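Local coordinates for inositol 2-dehydrogenase/D-chiro-inositol 3-dehydrogenase (Lactobacillus casei, PDB 4MIO), which catalyses the NAD-dependent oxidation of myo-inositol, and of D-chiro-inositol, to the corresponding keto-inositols, at the interface of chains A and B and the interface of chains A and C. Numbering follows the deposited sequence. Chains: chain A/B/C, Inositol 2-dehydrogenase/D-chiro-inositol 3-dehydrogenase.

Contact 1: the interface of chains A and B. Residues chain A 267-270; chain B 264-266.
A:Thr268 and B:Gln266 pair their main chains in both directions, the core of an antiparallel bridge that joins strand 265-269 of each chain. A:Thr268 N gives its hydrogen to B:Gln266 O at 3.0 Å, and B:Gln266 N returns one to A:Thr268 O at 2.9 Å; both bonds are nearly straight. Two residues along, A:Val270 N donates to B:Ala264 O at 2.9 Å, but here the donor stands above the carbonyl plane, 58° out of it, as the paired strands give way to loop. The tight part of the contact lies at this end. With CG1 anti to the backbone N (chi1 176°), A:Val270 keeps CG2 beside that N and lays it against the backbone of chain B, 3.5 Å from B:Asn265 C. The side chains of A:Thr268 and B:Gln266 run alongside each other, pointing the same way, in looser contact. The opposite face of the paired strands is looser and holds a water: the amides of A:Gln267 and B:Asn265 are turned 49° apart, and their oxygens, A:Gln267 OE1 and B:Asn265 OD1, stand 3.3 Å apart. Water 1 bridges this pair, 2.8 Å from A:Gln267 OE1 and 3.0 Å from B:Asn265 OD1, and probably eases the meeting of two acceptors. In each subunit strand 265-269 follows strand 259-262 and precedes helix 274-277, within the C-terminal alpha/beta region; the two-fold axis repeats the pairing with the chains exchanged.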
loop_
_atom_site.group_PDB
_atom_site.type_symbol
_atom_site.label_atom_id
_atom_site.label_comp_id
_atom_site.label_asym_id
_atom_site.label_seq_id
_atom_site.Cartn_x
_atom_site.Cartn_y
_atom_site.Cartn_z
ATOM N N GLN A 267 -3.646 10.965 0.312
ATOM C CA GLN A 267 -3.889 10.773 1.725
ATOM C C GLN A 267 -5.139 9.968 2.065
ATOM O O GLN A 267 -6.081 9.933 1.327
ATOM C CB GLN A 267 -3.910 12.103 2.468
ATOM C CG GLN A 267 -5.031 12.922 2.186
ATOM C CD GLN A 267 -5.014 14.261 2.927
ATOM O OE1 GLN A 267 -5.881 14.549 3.684
ATOM N NE2 GLN A 267 -4.059 15.050 2.620
ATOM N N THR A 268 -5.070 9.327 3.218
ATOM C CA THR A 268 -6.185 8.629 3.813
ATOM C C THR A 268 -6.345 9.055 5.263
ATOM O O THR A 268 -5.395 9.326 5.910
ATOM C CB THR A 268 -6.010 7.103 3.805
ATOM O OG1 THR A 268 -4.799 6.753 4.454
ATOM C CG2 THR A 268 -5.971 6.585 2.419
ATOM N N ALA A 269 -7.566 9.101 5.731
ATOM C CA ALA A 269 -7.846 9.456 7.116
ATOM C C ALA A 269 -7.374 8.391 8.075
ATOM O O ALA A 269 -7.381 7.248 7.763
ATOM C CB ALA A 269 -9.320 9.726 7.308
ATOM N N VAL A 270 -6.954 8.820 9.247
ATOM C CA VAL A 270 -6.594 7.949 10.344
ATOM C C VAL A 270 -7.651 8.059 11.431
ATOM O O VAL A 270 -8.137 9.118 11.705
ATOM C CB VAL A 270 -5.227 8.360 10.914
ATOM C CG1 VAL A 270 -4.864 7.534 12.116
ATOM C CG2 VAL A 270 -4.176 8.236 9.840
ATOM N N ALA B 264 -4.340 13.465 11.747
ATOM C CA ALA B 264 -5.449 12.604 11.394
ATOM C C ALA B 264 -5.452 12.102 9.967
ATOM O O ALA B 264 -6.448 11.712 9.478
ATOM C CB ALA B 264 -6.790 13.227 11.742
ATOM N N ASN B 265 -4.270 12.066 9.374
ATOM C CA ASN B 265 -4.085 11.544 8.043
ATOM C C ASN B 265 -2.761 10.797 7.892
ATOM O O ASN B 265 -1.830 11.038 8.606
ATOM C CB ASN B 265 -4.124 12.660 6.994
ATOM C CG ASN B 265 -5.515 13.225 6.783
ATOM O OD1 ASN B 265 -6.378 12.558 6.281
ATOM N ND2 ASN B 265 -5.704 14.457 7.150
ATOM N N GLN B 266 -2.744 9.887 6.958
ATOM C CA GLN B 266 -1.540 9.277 6.508
ATOM C C GLN B 266 -1.361 9.727 5.069
ATOM O O GLN B 266 -2.263 9.660 4.322
ATOM C CB GLN B 266 -1.626 7.754 6.613
ATOM C CG GLN B 266 -0.404 7.014 6.149
ATOM C CD GLN B 266 -0.500 5.486 6.302
ATOM O OE1 GLN B 266 -0.948 4.996 7.288
ATOM N NE2 GLN B 266 -0.017 4.793 5.331
HETATM O O HOH W 1 -8.102 12.814 3.836
#

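Contact 2: the interface of chains A and C. Residues chain A 149-150, 221, 223; chain C 197-198, 211, 213.
With chi1 at -55°, A:Leu149 sets CG beside its backbone N and spreads its two methyls over chain C, while C:Arg198 places CG between its backbone N and carbonyl carbon (chi1 84°), turning its aliphatic stem towards that leucine. The surface belongs to the C-terminal alpha/beta domain of the Gfo/Idh/MocA family, here meeting its own copy about a two-fold axis. The two side chains cross at about a right angle, A:Leu149 CD2 lying 3.4 Å from C:Arg198 CG. The other methyl, A:Leu149 CD1, reaches the ring of C:Pro211, 3.8 Å from CD; a cis peptide bond precedes this proline. Cut back to an alanine here, the leucine side chain would lose both methyls, which is likely to leave a gap between C:Arg198 and C:Pro211 and the arginine stem freer to turn. C:Pro197 is flanked by two valines: A:Val223 CG2 packs 3.7 Å from C:Pro197 CB, and A:Val150 CG2 touches C:Pro197 CG at 3.8 Å. Beyond the ring, A:Val223 CG1 and C:Leu213 CD1 meet tip to tip at 3.6 Å. The backbones add a hydrogen bond: C:Arg198 N donates to A:Gly221 O at 2.9 Å; the bond is bent, 135° at the hydrogen, and approaches from above the carbonyl plane. A:Gly221 sits in the turn before strand 223-229, next to strand 148-156, and its CA also packs against C:Arg198 CB.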
loop_
_atom_site.group_PDB
_atom_site.type_symbol
_atom_site.label_atom_id
_atom_site.label_comp_id
_atom_site.label_asym_id
_atom_site.label_seq_id
_atom_site.Cartn_x
_atom_site.Cartn_y
_atom_site.Cartn_z
ATOM N N LEU A 149 9.833 -15.235 16.411
ATOM C CA LEU A 149 11.085 -14.920 17.063
ATOM C C LEU A 149 10.992 -13.616 17.819
ATOM O O LEU A 149 11.461 -13.517 18.914
ATOM C CB LEU A 149 12.216 -14.857 16.021
ATOM C CG LEU A 149 12.387 -16.094 15.148
ATOM C CD1 LEU A 149 13.324 -15.852 14.032
ATOM C CD2 LEU A 149 12.852 -17.250 15.998
ATOM N N VAL A 150 10.403 -12.631 17.175
ATOM C CA VAL A 150 10.227 -11.302 17.700
ATOM C C VAL A 150 8.814 -10.790 17.315
ATOM O O VAL A 150 8.328 -11.100 16.277
ATOM C CB VAL A 150 11.295 -10.339 17.151
ATOM C CG1 VAL A 150 11.039 -8.898 17.597
ATOM C CG2 VAL A 150 12.667 -10.800 17.538
ATOM N N GLY A 221 11.187 -17.948 24.212
ATOM C CA GLY A 221 12.246 -17.025 23.915
ATOM C C GLY A 221 11.862 -15.857 23.006
ATOM O O GLY A 221 12.672 -15.059 22.690
ATOM N N VAL A 223 10.735 -12.398 21.915
ATOM C CA VAL A 223 10.818 -11.085 22.483
ATOM C C VAL A 223 9.769 -10.175 21.844
ATOM O O VAL A 223 9.679 -10.102 20.655
ATOM C CB VAL A 223 12.214 -10.488 22.331
ATOM C CG1 VAL A 223 12.231 -9.104 22.841
ATOM C CG2 VAL A 223 13.199 -11.323 23.068
ATOM N N PRO C 197 16.994 -12.689 21.081
ATOM C CA PRO C 197 15.723 -13.382 21.164
ATOM C C PRO C 197 15.922 -14.842 20.878
ATOM O O PRO C 197 17.022 -15.257 20.696
ATOM C CB PRO C 197 14.892 -12.704 20.061
ATOM C CG PRO C 197 15.788 -12.068 19.221
ATOM C CD PRO C 197 17.032 -11.765 19.947
ATOM N N ARG C 198 14.857 -15.607 20.837
ATOM C CA ARG C 198 15.008 -17.006 20.550
ATOM C C ARG C 198 15.767 -17.245 19.248
ATOM O O ARG C 198 15.644 -16.517 18.316
ATOM C CB ARG C 198 13.666 -17.752 20.592
ATOM C CG ARG C 198 12.886 -17.707 19.407
ATOM C CD ARG C 198 11.492 -18.354 19.555
ATOM N NE ARG C 198 11.380 -19.769 19.303
ATOM C CZ ARG C 198 10.233 -20.397 19.152
ATOM N NH1 ARG C 198 9.096 -19.738 19.200
ATOM N NH2 ARG C 198 10.229 -21.686 18.928
ATOM N N PRO C 211 17.780 -13.948 15.323
ATOM C CA PRO C 211 18.029 -12.518 15.165
ATOM C C PRO C 211 18.759 -11.909 16.349
ATOM O O PRO C 211 19.008 -12.552 17.303
ATOM C CB PRO C 211 16.624 -11.933 15.011
ATOM C CG PRO C 211 15.736 -12.893 15.602
ATOM C CD PRO C 211 16.372 -14.225 15.553
ATOM N N LEU C 213 18.756 -8.057 18.587
ATOM C CA LEU C 213 18.091 -6.800 18.849
ATOM C C LEU C 213 19.104 -5.797 19.381
ATOM O O LEU C 213 19.842 -6.087 20.279
ATOM C CB LEU C 213 16.942 -7.000 19.813
ATOM C CG LEU C 213 15.798 -7.925 19.351
ATOM C CD1 LEU C 213 14.821 -8.206 20.461
ATOM C CD2 LEU C 213 15.068 -7.324 18.197
#

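Contact 1 and contact 2 lie about 32 Å apart, measured between the centres of their C-alpha atoms, and share no residue. Chain A takes part in both, using strand 265-269 and the residue after it towards chain B in contact 1, and strands 148-156 and 223-229 with the preceding loop towards chain C in contact 2. Each interface is two-fold symmetric, so the two together can link the four subunits of the deposited assembly. Chain A thus meets two different neighbours through separate surfaces. The tetramer is probably the working form, although the structure alone does not show this.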